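Local coordinates for protein PHB depolymerase (Penicillium funiculosum, PDB 2D81) that probably hydrolyses the ester bonds of poly(3-hydroxybutyrate), as a fungal depolymerase with a circularly permuted alpha/beta hydrolase fold, at residues K92-T97 with S126-T131; G182-S187 with Y207-Q212; G29-D34 with N80-V85. All coordinates share one frame; numbering follows the deposited sequence.

Contact 1: K92-T97 with S126-T131; sequences KIYMWT and SYVTTT. With NAG (2-acetamido-2-deoxy-beta-D-glucopyranose), chain B.
Strands 92-98 and 125-130 belong to the beta-alpha-beta unit of strand 92-98, helix 106-116 and strand 125-130 in the alpha/beta hydrolase sheet, and Tyr94 to Thr97 pair in parallel with Ser126 to Thr129. Met95 bonds through both its N and its O: its N donates to Ser126 O at 2.8 Å, and its O accepts Val128 N. Thr97 repeats this with Val128 O and Thr130 N. On one face, Tyr127 CD2 lies 3.6 Å from Met95 CB. Met95 SD stands at the edge of that ring, 5.3 Å from its centroid, a Met-aromatic contact. On the other face, Trp96 CG, anti to the backbone N (chi1 177°), sets the indole on the Val128 side of the sheet. Trp96 NE1 donates to Thr130 OG1 at 2.8 Å, nearly straight at 171° and in the indole plane. A phenylalanine in place of Trp96 would probably leave Thr130 OG1 without this donor and the end of the edge strand less firmly tied. Tyr94 CE1 touches Val128 CG2 at 4.1 Å, while Tyr94 OH bonds to Tyr162 OH. Lys92 CD lies 3.2 Å from O5 of the attached N-acetylglucosamine. Helix 164-173 covers the Tyr94 face, helix 106-116 the Met95 face, and strand 39-43 pairs with the far side of strand 92-98.

Contact 2: G182-S187 with Y207-Q212; sequences GTLSGS and YLYVPQ
Tyr209 reaches from strand 205-210 to the loop of Leu184 to Gly186, and its hydroxyl receives the backbone there. With CG anti to the backbone N (chi1 179°), the ring comes to lie beside the backbone of Gly186 and Ser187, which brings the hydroxyl to Gly186 N. Gly186 N donates to Tyr209 OH at 3.0 Å, though the bond is bent, with 139° at the hydrogen. Leu184 CB packs close to the same oxygen, 3.3 Å from Tyr209 OH. Back along the ring, Leu184 CD1 lies 4.0 Å from Tyr209 CE1, and the two side chains run obliquely to one another.

Ser185 makes the second polar tie. Its OG sits between its own backbone N and carbonyl carbon (chi1 74°), and it accepts Gln212 N at 3.0 Å in a fairly straight bond. Gln212 CB packs against Ser185 OG. Both hydroxyls, Tyr209 OH and Ser185 OG, also bond to Asp252 OD2, so one carboxylate oxygen joins the two anchors of the loop.

Gly186 passes very close to the strand end. Its CA is 3.2 Å from Val210 O, and a side chain there would run into Val210 O and Pro211 CA. The next residue begins regular pairing. Ser187 and Val210 form an antiparallel hydrogen-bonded pair: Val210 N donates to Ser187 O at 2.9 Å, and Ser187 N returns a bond to Val210 O.

The contact is thus the entry of a loop into the outermost strand of the main sheet. Strand 187-192 runs antiparallel to strand 205-210, which lies between it and strand 256-260. Asn248 of helix 247-251 packs on both Leu184 and Tyr209, and Phe6 touches Val210.

Contact 3: G29-D34 with N80-V85; sequences GVAYSD and NQIASV
Ala31 O, at the C-terminal end of helix 20-31, accepts Ala83 N at 3.0 Å, with the donor above the carbonyl plane, 40° out of it. Beside this bond Ile82 lies against the last helical turn. Its CG1, between the backbone N and the carbonyl carbon (chi1 62°), leads to CD1, which is 3.8 Å from Val30 CG1. Its other branch, CG2, is anti to the carbonyl carbon and lies 3.8 Å from Ala31 CB. The helix is the one that follows strand 13-18 in the alpha/beta hydrolase core, and the loop from Asn80 to Val85 leads from helix 68-77 toward strand 92-98. Tyr32 is the first residue to leave helical geometry, and Ser33 turns its side chain to the loop. Ser33 OG lies 3.2 Å from Ala83 CB, and Asp34 OD1 touches that same methyl. One water bridges the segments: it hydrogen-bonds with Val30 O at 2.7 Å, with Ala83 O at 2.9 Å and with Ser33 OG. Ser33 OG has a further partner in Asn87 ND2. Tyr48 and Met74 pack on Val30, Trp77 and Tyr48 on Ile82, and Met303 of helix 301-314 on Ala31.

In the fold
Contacts 1 and 2 lie at the two ends of the same eight-stranded sheet, their centres about 27 Å apart. Contact 1 is parallel strand pairing with helices on both faces. Contact 2 has a single antiparallel pair and otherwise rests on hydroxyls that share a carboxylate. Contact 3 holds no strand: it fixes a helix end to a loop by one backbone bond, a water and aliphatic side chains. All three are partly buried, and contact 2 has the largest share of exposed residues. Contacts 1 and 3 come within about 7 Å at their nearest atoms without touching, where the end of helix 20-31 approaches strand 92-98.

Contact 1: K92-T97 with S126-T131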
ATOM      1  N   LYS A  92       2.070 -13.314   5.174  1.00  8.96           N
ATOM      2  CA  LYS A  92       2.150 -12.487   6.370  1.00  9.79           C
ATOM      3  C   LYS A  92       1.320 -11.235   6.128  1.00  9.43           C
ATOM      4  O   LYS A  92       1.537 -10.518   5.150  1.00 10.14           O
ATOM      5  CB  LYS A  92       3.603 -12.100   6.661  1.00 10.44           C
ATOM      6  CG  LYS A  92       4.541 -13.284   6.847  1.00 13.88           C
ATOM      7  CD  LYS A  92       4.114 -14.152   8.016  1.00 18.18           C
ATOM      8  CE  LYS A  92       4.314 -13.438   9.343  1.00 19.30           C
ATOM      9  NZ  LYS A  92       5.759 -13.246   9.637  1.00 23.63           N
ATOM     10  N   ILE A  93       0.363 -10.977   7.014  1.00  7.47           N
ATOM     11  CA  ILE A  93      -0.527  -9.836   6.848  1.00  7.64           C
ATOM     12  C   ILE A  93      -0.475  -8.949   8.079  1.00  6.76           C
ATOM     13  O   ILE A  93      -0.733  -9.398   9.198  1.00  6.15           O
ATOM     14  CB  ILE A  93      -1.982 -10.296   6.607  1.00  7.25           C
ATOM     15  CG1 ILE A  93      -2.044 -11.166   5.349  1.00  8.48           C
ATOM     16  CG2 ILE A  93      -2.901  -9.084   6.451  1.00  8.50           C
ATOM     17  CD1 ILE A  93      -3.414 -11.748   5.065  1.00  9.71           C
ATOM     18  N   TYR A  94      -0.115  -7.689   7.857  1.00  5.12           N
ATOM     19  CA  TYR A  94      -0.027  -6.693   8.915  1.00  5.44           C
ATOM     20  C   TYR A  94      -1.150  -5.677   8.745  1.00  4.83           C
ATOM     21  O   TYR A  94      -1.396  -5.199   7.641  1.00  6.37           O
ATOM     22  CB  TYR A  94       1.325  -5.975   8.850  1.00  5.40           C
ATOM     23  CG  TYR A  94       1.429  -4.789   9.785  1.00  5.62           C
ATOM     24  CD1 TYR A  94       1.807  -4.954  11.115  1.00  6.54           C
ATOM     25  CD2 TYR A  94       1.115  -3.504   9.342  1.00  6.79           C
ATOM     26  CE1 TYR A  94       1.872  -3.866  11.982  1.00  7.46           C
ATOM     27  CE2 TYR A  94       1.173  -2.412  10.200  1.00  8.32           C
ATOM     28  CZ  TYR A  94       1.552  -2.601  11.517  1.00  6.41           C
ATOM     29  OH  TYR A  94       1.602  -1.525  12.369  1.00  7.02           O
ATOM     30  N   MET A  95      -1.830  -5.356   9.840  1.00  4.40           N
ATOM     31  CA  MET A  95      -2.917  -4.381   9.814  1.00  5.43           C
ATOM     32  C   MET A  95      -2.802  -3.412  10.984  1.00  5.68           C
ATOM     33  O   MET A  95      -2.467  -3.815  12.098  1.00  7.35           O
ATOM     34  CB  MET A  95      -4.270  -5.096   9.858  1.00  5.60           C
ATOM     35  CG  MET A  95      -4.603  -5.834   8.574  1.00  5.36           C
ATOM     36  SD  MET A  95      -6.103  -6.815   8.707  1.00  7.27           S
ATOM     37  CE  MET A  95      -5.432  -8.306   9.438  1.00  4.84           C
ATOM     38  N   TRP A  96      -3.073  -2.136  10.725  1.00  5.61           N
ATOM     39  CA  TRP A  96      -2.952  -1.096  11.744  1.00  5.36           C
ATOM     40  C   TRP A  96      -4.096  -0.103  11.655  1.00  4.83           C
ATOM     41  O   TRP A  96      -4.536   0.260  10.566  1.00  5.06           O
ATOM     42  CB  TRP A  96      -1.633  -0.331  11.585  1.00  5.56           C
ATOM     43  CG  TRP A  96      -1.477   0.804  12.569  1.00  5.84           C
ATOM     44  CD1 TRP A  96      -0.989   0.724  13.844  1.00  5.45           C
ATOM     45  CD2 TRP A  96      -1.846   2.177  12.367  1.00  5.26           C
ATOM     46  NE1 TRP A  96      -1.034   1.958  14.448  1.00  6.58           N
ATOM     47  CE2 TRP A  96      -1.554   2.868  13.565  1.00  6.41           C
ATOM     48  CE3 TRP A  96      -2.397   2.890  11.291  1.00  5.53           C
ATOM     49  CZ2 TRP A  96      -1.791   4.241  13.718  1.00  6.67           C
ATOM     50  CZ3 TRP A  96      -2.634   4.258  11.445  1.00  7.19           C
ATOM     51  CH2 TRP A  96      -2.330   4.917  12.651  1.00  5.93           C
ATOM     52  N   THR A  97      -4.570   0.340  12.812  1.00  4.99           N
ATOM     53  CA  THR A  97      -5.488   1.462  12.865  1.00  6.44           C
ATOM     54  C   THR A  97      -5.183   2.321  14.085  1.00  5.93           C
ATOM     55  O   THR A  97      -4.705   1.821  15.107  1.00  6.10           O
ATOM     56  CB  THR A  97      -6.950   0.983  12.937  1.00  8.02           C
ATOM     57  OG1 THR A  97      -7.824   2.120  12.945  1.00  8.69           O
ATOM     58  CG2 THR A  97      -7.180   0.157  14.194  1.00  7.80           C
ATOM     59  N   SER A 126      -0.851  -9.922  12.089  1.00  5.64           N
ATOM     60  CA  SER A 126      -0.678  -8.990  13.198  1.00  7.64           C
ATOM     61  C   SER A 126      -1.611  -7.799  13.019  1.00  7.24           C
ATOM     62  O   SER A 126      -1.526  -7.085  12.024  1.00  8.02           O
ATOM     63  CB  SER A 126       0.768  -8.497  13.268  1.00  9.00           C
ATOM     64  OG  SER A 126       0.934  -7.554  14.317  1.00  8.59           O
ATOM     65  N   TYR A 127      -2.505  -7.598  13.980  1.00  6.41           N
ATOM     66  CA  TYR A 127      -3.418  -6.467  13.931  1.00  6.99           C
ATOM     67  C   TYR A 127      -3.130  -5.568  15.124  1.00  6.90           C
ATOM     68  O   TYR A 127      -3.231  -5.997  16.277  1.00  8.69           O
ATOM     69  CB  TYR A 127      -4.870  -6.959  13.970  1.00  7.24           C
ATOM     70  CG  TYR A 127      -5.920  -5.886  13.758  1.00  6.51           C
ATOM     71  CD1 TYR A 127      -6.289  -5.022  14.790  1.00  8.91           C
ATOM     72  CD2 TYR A 127      -6.569  -5.757  12.531  1.00  6.85           C
ATOM     73  CE1 TYR A 127      -7.288  -4.057  14.604  1.00  7.67           C
ATOM     74  CE2 TYR A 127      -7.565  -4.799  12.335  1.00  9.01           C
ATOM     75  CZ  TYR A 127      -7.920  -3.956  13.375  1.00  6.58           C
ATOM     76  OH  TYR A 127      -8.914  -3.022  13.186  1.00  8.48           O
ATOM     77  N   VAL A 128      -2.760  -4.326  14.835  1.00  6.07           N
ATOM     78  CA  VAL A 128      -2.305  -3.395  15.862  1.00  6.71           C
ATOM     79  C   VAL A 128      -3.167  -2.137  15.903  1.00  7.58           C
ATOM     80  O   VAL A 128      -3.499  -1.560  14.863  1.00  6.74           O
ATOM     81  CB  VAL A 128      -0.839  -2.986  15.616  1.00  6.60           C
ATOM     82  CG1 VAL A 128      -0.386  -1.989  16.670  1.00  8.88           C
ATOM     83  CG2 VAL A 128       0.047  -4.219  15.631  1.00  8.54           C
ATOM     84  N   THR A 129      -3.530  -1.720  17.112  1.00  7.17           N
ATOM     85  CA  THR A 129      -4.214  -0.449  17.307  1.00  8.24           C
ATOM     86  C   THR A 129      -3.338   0.471  18.144  1.00  8.44           C
ATOM     87  O   THR A 129      -2.881   0.091  19.222  1.00  9.53           O
ATOM     88  CB  THR A 129      -5.565  -0.642  18.032  1.00  9.33           C
ATOM     89  OG1 THR A 129      -6.396  -1.525  17.267  1.00  9.05           O
ATOM     90  CG2 THR A 129      -6.277   0.693  18.203  1.00  9.10           C
ATOM     91  N   THR A 130      -3.095   1.677  17.645  1.00  8.88           N
ATOM     92  CA  THR A 130      -2.404   2.688  18.436  1.00  8.09           C
ATOM     93  C   THR A 130      -3.432   3.599  19.089  1.00  7.98           C
ATOM     94  O   THR A 130      -4.198   4.284  18.410  1.00  6.90           O
ATOM     95  CB  THR A 130      -1.453   3.532  17.569  1.00  8.38           C
ATOM     96  OG1 THR A 130      -0.401   2.696  17.067  1.00  8.45           O
ATOM     97  CG2 THR A 130      -0.846   4.666  18.384  1.00  8.34           C
ATOM     98  N   THR A 131      -3.447   3.591  20.416  1.00  8.88           N
ATOM     99  CA  THR A 131      -4.414   4.366  21.180  1.00  9.13           C
ATOM    100  C   THR A 131      -4.205   5.861  20.962  1.00  9.18           C
ATOM    101  O   THR A 131      -3.106   6.374  21.167  1.00  9.67           O
ATOM    102  CB  THR A 131      -4.291   4.060  22.688  1.00  9.66           C
ATOM    103  OG1 THR A 131      -4.526   2.663  22.911  1.00 11.93           O
ATOM    104  CG2 THR A 131      -5.302   4.875  23.479  1.00 11.00           C
TER
HETATM  105  C1  NAG B 401       3.594 -18.175   8.062  1.00 12.69           C
HETATM  106  C2  NAG B 401       3.354 -19.412   7.179  1.00 11.60           C
HETATM  107  C3  NAG B 401       4.682 -20.065   6.743  1.00 12.24           C
HETATM  108  C4  NAG B 401       5.728 -19.036   6.287  1.00 14.73           C
HETATM  109  C5  NAG B 401       5.822 -17.896   7.296  1.00 16.71           C
HETATM  110  C6  NAG B 401       6.796 -16.807   6.892  1.00 19.06           C
HETATM  111  C7  NAG B 401       1.571 -21.040   7.397  1.00 10.05           C
HETATM  112  C8  NAG B 401       1.186 -22.361   8.044  1.00 12.59           C
HETATM  113  N2  NAG B 401       2.582 -20.373   7.947  1.00 10.07           N
HETATM  114  O3  NAG B 401       4.435 -20.965   5.673  1.00 13.43           O
HETATM  115  O4  NAG B 401       6.992 -19.670   6.177  1.00 13.98           O
HETATM  116  O5  NAG B 401       4.529 -17.285   7.448  1.00 14.41           O
HETATM  117  O6  NAG B 401       7.328 -16.153   8.036  1.00 23.62           O
HETATM  118  O7  NAG B 401       0.952 -20.638   6.411  1.00  9.17           O

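Contact 2: G182-S187 with Y207-Q212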
ATOM      1  N   GLY A 182      20.622   7.268  10.799  1.00 14.40           N
ATOM      2  CA  GLY A 182      21.448   8.372  10.346  1.00 13.62           C
ATOM      3  C   GLY A 182      21.390   8.548   8.840  1.00 13.85           C
ATOM      4  O   GLY A 182      20.347   8.335   8.222  1.00 13.14           O
ATOM      5  N   THR A 183      22.513   8.938   8.245  1.00 13.74           N
ATOM      6  CA  THR A 183      22.570   9.162   6.806  1.00 12.61           C
ATOM      7  C   THR A 183      22.351   7.863   6.036  1.00 11.17           C
ATOM      8  O   THR A 183      23.041   6.870   6.260  1.00 10.18           O
ATOM      9  CB  THR A 183      23.925   9.764   6.392  1.00 15.03           C
ATOM     10  OG1 THR A 183      24.108  11.024   7.048  1.00 16.43           O
ATOM     11  CG2 THR A 183      23.975   9.973   4.889  1.00 16.10           C
ATOM     12  N   LEU A 184      21.385   7.875   5.125  1.00  9.91           N
ATOM     13  CA  LEU A 184      21.076   6.690   4.334  1.00  9.47           C
ATOM     14  C   LEU A 184      22.190   6.412   3.330  1.00  9.49           C
ATOM     15  O   LEU A 184      22.800   7.340   2.794  1.00  9.99           O
ATOM     16  CB  LEU A 184      19.747   6.882   3.597  1.00 10.36           C
ATOM     17  CG  LEU A 184      18.516   7.076   4.488  1.00 12.20           C
ATOM     18  CD1 LEU A 184      17.291   7.326   3.622  1.00 13.30           C
ATOM     19  CD2 LEU A 184      18.318   5.844   5.358  1.00 14.31           C
ATOM     20  N   SER A 185      22.447   5.133   3.071  1.00  8.54           N
ATOM     21  CA  SER A 185      23.551   4.737   2.200  1.00  8.99           C
ATOM     22  C   SER A 185      23.209   4.911   0.726  1.00 10.82           C
ATOM     23  O   SER A 185      24.103   5.013  -0.118  1.00 10.75           O
ATOM     24  CB  SER A 185      23.925   3.275   2.448  1.00  9.44           C
ATOM     25  OG  SER A 185      22.954   2.395   1.897  1.00  9.62           O
ATOM     26  N   GLY A 186      21.915   4.939   0.422  1.00 11.36           N
ATOM     27  CA  GLY A 186      21.482   4.858  -0.961  1.00 11.49           C
ATOM     28  C   GLY A 186      20.858   6.123  -1.509  1.00 12.37           C
ATOM     29  O   GLY A 186      21.046   7.213  -0.969  1.00 14.59           O
ATOM     30  N   SER A 187      20.107   5.971  -2.594  1.00 13.16           N
ATOM     31  CA  SER A 187      19.527   7.105  -3.298  1.00 13.28           C
ATOM     32  C   SER A 187      18.054   6.860  -3.589  1.00 11.21           C
ATOM     33  O   SER A 187      17.614   5.714  -3.703  1.00 11.48           O
ATOM     34  CB  SER A 187      20.272   7.335  -4.616  1.00 16.36           C
ATOM     35  OG  SER A 187      21.655   7.548  -4.390  1.00 22.23           O
ATOM     36  N   TYR A 207       8.916   6.850  -7.958  1.00  7.84           N
ATOM     37  CA  TYR A 207      10.183   6.853  -7.236  1.00  6.66           C
ATOM     38  C   TYR A 207      10.475   5.506  -6.592  1.00  7.18           C
ATOM     39  O   TYR A 207       9.569   4.697  -6.383  1.00  6.68           O
ATOM     40  CB  TYR A 207      10.175   7.941  -6.159  1.00  8.16           C
ATOM     41  CG  TYR A 207       9.996   9.330  -6.715  1.00 10.04           C
ATOM     42  CD1 TYR A 207       8.728   9.819  -7.036  1.00  9.99           C
ATOM     43  CD2 TYR A 207      11.098  10.142  -6.971  1.00  9.64           C
ATOM     44  CE1 TYR A 207       8.569  11.080  -7.600  1.00 12.07           C
ATOM     45  CE2 TYR A 207      10.948  11.403  -7.536  1.00 12.08           C
ATOM     46  CZ  TYR A 207       9.684  11.865  -7.849  1.00 10.98           C
ATOM     47  OH  TYR A 207       9.539  13.104  -8.426  1.00 14.31           O
ATOM     48  N   LEU A 208      11.747   5.264  -6.290  1.00  7.25           N
ATOM     49  CA  LEU A 208      12.134   4.092  -5.514  1.00  7.52           C
ATOM     50  C   LEU A 208      13.397   4.382  -4.723  1.00  7.47           C
ATOM     51  O   LEU A 208      14.312   5.045  -5.220  1.00  9.32           O
ATOM     52  CB  LEU A 208      12.365   2.874  -6.424  1.00  7.49           C
ATOM     53  CG  LEU A 208      13.468   2.934  -7.488  1.00  8.69           C
ATOM     54  CD1 LEU A 208      13.873   1.518  -7.890  1.00  8.97           C
ATOM     55  CD2 LEU A 208      12.981   3.717  -8.693  1.00  8.82           C
ATOM     56  N   TYR A 209      13.441   3.895  -3.487  1.00  6.70           N
ATOM     57  CA  TYR A 209      14.648   4.004  -2.686  1.00  6.78           C
ATOM     58  C   TYR A 209      15.504   2.761  -2.857  1.00  6.94           C
ATOM     59  O   TYR A 209      15.034   1.641  -2.644  1.00  6.70           O
ATOM     60  CB  TYR A 209      14.321   4.178  -1.202  1.00  7.14           C
ATOM     61  CG  TYR A 209      15.576   4.257  -0.373  1.00  6.80           C
ATOM     62  CD1 TYR A 209      16.441   5.344  -0.497  1.00  8.80           C
ATOM     63  CD2 TYR A 209      15.959   3.201   0.451  1.00  7.80           C
ATOM     64  CE1 TYR A 209      17.661   5.374   0.171  1.00  7.98           C
ATOM     65  CE2 TYR A 209      17.182   3.220   1.127  1.00  7.79           C
ATOM     66  CZ  TYR A 209      18.026   4.311   0.977  1.00  9.92           C
ATOM     67  OH  TYR A 209      19.242   4.335   1.616  1.00 11.16           O
ATOM     68  N   VAL A 210      16.761   2.965  -3.239  1.00  5.97           N
ATOM     69  CA  VAL A 210      17.683   1.858  -3.471  1.00  7.39           C
ATOM     70  C   VAL A 210      18.897   1.965  -2.554  1.00  7.59           C
ATOM     71  O   VAL A 210      19.737   2.849  -2.727  1.00  7.38           O
ATOM     72  CB  VAL A 210      18.182   1.839  -4.938  1.00  8.07           C
ATOM     73  CG1 VAL A 210      19.160   0.689  -5.144  1.00  8.63           C
ATOM     74  CG2 VAL A 210      17.000   1.698  -5.892  1.00  7.38           C
ATOM     75  N   PRO A 211      19.000   1.069  -1.559  1.00  6.80           N
ATOM     76  CA  PRO A 211      20.138   1.087  -0.631  1.00  7.28           C
ATOM     77  C   PRO A 211      21.425   0.853  -1.413  1.00  8.80           C
ATOM     78  O   PRO A 211      21.393   0.287  -2.503  1.00  7.26           O
ATOM     79  CB  PRO A 211      19.833  -0.077   0.314  1.00  8.37           C
ATOM     80  CG  PRO A 211      18.334  -0.148   0.296  1.00  7.32           C
ATOM     81  CD  PRO A 211      18.022   0.039  -1.166  1.00  8.46           C
ATOM     82  N   GLN A 212      22.556   1.280  -0.859  1.00  9.24           N
ATOM     83  CA  GLN A 212      23.838   1.074  -1.527  1.00 12.36           C
ATOM     84  C   GLN A 212      24.042  -0.397  -1.882  1.00 11.54           C
ATOM     85  O   GLN A 212      24.547  -0.722  -2.959  1.00 10.63           O
ATOM     86  CB  GLN A 212      24.985   1.554  -0.634  1.00 15.41           C
ATOM     87  CG  GLN A 212      26.366   1.338  -1.237  1.00 20.98           C
ATOM     88  CD  GLN A 212      26.524   2.016  -2.586  1.00 23.88           C
ATOM     89  OE1 GLN A 212      26.375   3.233  -2.703  1.00 26.98           O
ATOM     90  NE2 GLN A 212      26.829   1.229  -3.614  1.00 26.63           N
TER

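Contact 3: G29-D34 with N80-V85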
ATOM      1  N   GLY A  29      -2.612  -7.245  -2.732  1.00  6.29           N
ATOM      2  CA  GLY A  29      -2.301  -8.430  -1.951  1.00  6.39           C
ATOM      3  C   GLY A  29      -3.252  -9.585  -2.217  1.00  6.46           C
ATOM      4  O   GLY A  29      -2.884 -10.750  -2.061  1.00  6.89           O
ATOM      5  N   VAL A  30      -4.475  -9.262  -2.623  1.00  6.94           N
ATOM      6  CA  VAL A  30      -5.468 -10.280  -2.953  1.00  6.56           C
ATOM      7  C   VAL A  30      -5.447 -10.642  -4.439  1.00  6.45           C
ATOM      8  O   VAL A  30      -5.237 -11.804  -4.800  1.00  6.84           O
ATOM      9  CB  VAL A  30      -6.893  -9.811  -2.560  1.00  4.58           C
ATOM     10  CG1 VAL A  30      -7.936 -10.798  -3.065  1.00  6.37           C
ATOM     11  CG2 VAL A  30      -6.984  -9.664  -1.043  1.00  6.06           C
ATOM     12  N   ALA A  31      -5.663  -9.652  -5.299  1.00  6.82           N
ATOM     13  CA  ALA A  31      -5.796  -9.910  -6.733  1.00  6.38           C
ATOM     14  C   ALA A  31      -4.499 -10.452  -7.321  1.00  7.08           C
ATOM     15  O   ALA A  31      -4.519 -11.306  -8.213  1.00  6.71           O
ATOM     16  CB  ALA A  31      -6.213  -8.634  -7.464  1.00  7.89           C
ATOM     17  N   TYR A  32      -3.373  -9.956  -6.813  1.00  6.67           N
ATOM     18  CA  TYR A  32      -2.065 -10.437  -7.240  1.00  7.01           C
ATOM     19  C   TYR A  32      -1.294 -11.084  -6.091  1.00  8.13           C
ATOM     20  O   TYR A  32      -0.105 -10.831  -5.911  1.00  7.73           O
ATOM     21  CB  TYR A  32      -1.233  -9.288  -7.827  1.00  6.55           C
ATOM     22  CG  TYR A  32      -1.733  -8.757  -9.154  1.00  5.51           C
ATOM     23  CD1 TYR A  32      -2.729  -7.784  -9.210  1.00  5.78           C
ATOM     24  CD2 TYR A  32      -1.194  -9.217 -10.355  1.00  9.46           C
ATOM     25  CE1 TYR A  32      -3.173  -7.275 -10.429  1.00  5.68           C
ATOM     26  CE2 TYR A  32      -1.633  -8.717 -11.585  1.00  6.86           C
ATOM     27  CZ  TYR A  32      -2.620  -7.749 -11.610  1.00  7.97           C
ATOM     28  OH  TYR A  32      -3.061  -7.257 -12.812  1.00  7.69           O
ATOM     29  N   SER A  33      -1.970 -11.929  -5.318  1.00  8.34           N
ATOM     30  CA  SER A  33      -1.324 -12.595  -4.196  1.00  8.42           C
ATOM     31  C   SER A  33      -0.118 -13.419  -4.650  1.00  8.60           C
ATOM     32  O   SER A  33       0.782 -13.690  -3.859  1.00  9.35           O
ATOM     33  CB  SER A  33      -2.326 -13.487  -3.454  1.00  7.78           C
ATOM     34  OG  SER A  33      -2.867 -14.489  -4.299  1.00  7.73           O
ATOM     35  N   ASP A  34      -0.098 -13.800  -5.924  1.00  8.10           N
ATOM     36  CA  ASP A  34       1.024 -14.548  -6.479  1.00  9.57           C
ATOM     37  C   ASP A  34       2.263 -13.674  -6.670  1.00  8.95           C
ATOM     38  O   ASP A  34       3.394 -14.152  -6.563  1.00 10.64           O
ATOM     39  CB  ASP A  34       0.627 -15.184  -7.819  1.00 10.33           C
ATOM     40  CG  ASP A  34       0.211 -14.152  -8.854  1.00 12.99           C
ATOM     41  OD1 ASP A  34      -0.660 -13.316  -8.545  1.00 10.34           O
ATOM     42  OD2 ASP A  34       0.752 -14.176  -9.982  1.00 16.68           O
ATOM     43  N   ASN A  80      -9.454 -16.869 -11.213  1.00  9.88           N
ATOM     44  CA  ASN A  80      -9.816 -16.217 -12.463  1.00 11.02           C
ATOM     45  C   ASN A  80      -9.566 -14.715 -12.412  1.00 10.23           C
ATOM     46  O   ASN A  80      -8.519 -14.251 -12.863  1.00 10.65           O
ATOM     47  CB  ASN A  80     -11.280 -16.506 -12.808  1.00 13.30           C
ATOM     48  CG  ASN A  80     -11.486 -17.923 -13.303  1.00 16.44           C
ATOM     49  OD1 ASN A  80     -10.896 -18.332 -14.305  1.00 19.41           O
ATOM     50  ND2 ASN A  80     -12.324 -18.683 -12.606  1.00 17.68           N
ATOM     51  N   GLN A  81     -10.515 -13.953 -11.869  1.00  8.90           N
ATOM     52  CA  GLN A  81     -10.352 -12.503 -11.781  1.00  9.14           C
ATOM     53  C   GLN A  81      -9.331 -12.086 -10.726  1.00  9.35           C
ATOM     54  O   GLN A  81      -8.837 -10.959 -10.743  1.00  9.72           O
ATOM     55  CB  GLN A  81     -11.694 -11.820 -11.489  1.00  9.06           C
ATOM     56  CG  GLN A  81     -12.723 -11.997 -12.590  1.00  9.22           C
ATOM     57  CD  GLN A  81     -13.755 -13.047 -12.249  1.00  8.98           C
ATOM     58  OE1 GLN A  81     -13.426 -14.107 -11.717  1.00  9.31           O
ATOM     59  NE2 GLN A  81     -15.014 -12.764 -12.564  1.00 12.81           N
ATOM     60  N   ILE A  82      -9.023 -12.994  -9.804  1.00 10.03           N
ATOM     61  CA  ILE A  82      -7.925 -12.785  -8.865  1.00  9.35           C
ATOM     62  C   ILE A  82      -7.135 -14.079  -8.714  1.00 10.73           C
ATOM     63  O   ILE A  82      -7.618 -15.154  -9.073  1.00 10.61           O
ATOM     64  CB  ILE A  82      -8.430 -12.350  -7.466  1.00  7.12           C
ATOM     65  CG1 ILE A  82      -9.317 -13.440  -6.859  1.00  7.83           C
ATOM     66  CG2 ILE A  82      -9.189 -11.031  -7.571  1.00  7.98           C
ATOM     67  CD1 ILE A  82      -9.775 -13.134  -5.444  1.00  7.54           C
ATOM     68  N   ALA A  83      -5.918 -13.974  -8.188  1.00  9.55           N
ATOM     69  CA  ALA A  83      -5.114 -15.160  -7.918  1.00  9.33           C
ATOM     70  C   ALA A  83      -5.821 -16.020  -6.874  1.00  9.26           C
ATOM     71  O   ALA A  83      -6.608 -15.513  -6.076  1.00  9.50           O
ATOM     72  CB  ALA A  83      -3.730 -14.753  -7.419  1.00 10.12           C
ATOM     73  N   SER A  84      -5.539 -17.318  -6.883  1.00  9.63           N
ATOM     74  CA  SER A  84      -6.181 -18.239  -5.948  1.00 10.25           C
ATOM     75  C   SER A  84      -6.088 -17.734  -4.511  1.00 10.20           C
ATOM     76  O   SER A  84      -5.007 -17.392  -4.033  1.00  9.56           O
ATOM     77  CB  SER A  84      -5.534 -19.622  -6.037  1.00 11.84           C
ATOM     78  OG  SER A  84      -6.066 -20.488  -5.049  1.00 13.08           O
ATOM     79  N   VAL A  85      -7.227 -17.684  -3.826  1.00  9.59           N
ATOM     80  CA  VAL A  85      -7.248 -17.227  -2.444  1.00  9.58           C
ATOM     81  C   VAL A  85      -6.547 -18.204  -1.506  1.00  9.52           C
ATOM     82  O   VAL A  85      -6.265 -17.875  -0.354  1.00  8.27           O
ATOM     83  CB  VAL A  85      -8.691 -16.992  -1.947  1.00  9.23           C
ATOM     84  CG1 VAL A  85      -9.327 -15.860  -2.737  1.00 10.66           C
ATOM     85  CG2 VAL A  85      -9.511 -18.263  -2.084  1.00  8.74           C
TER
HETATM   86  O   HOH W   1      -5.477 -14.284  -3.761  1.00  8.24           O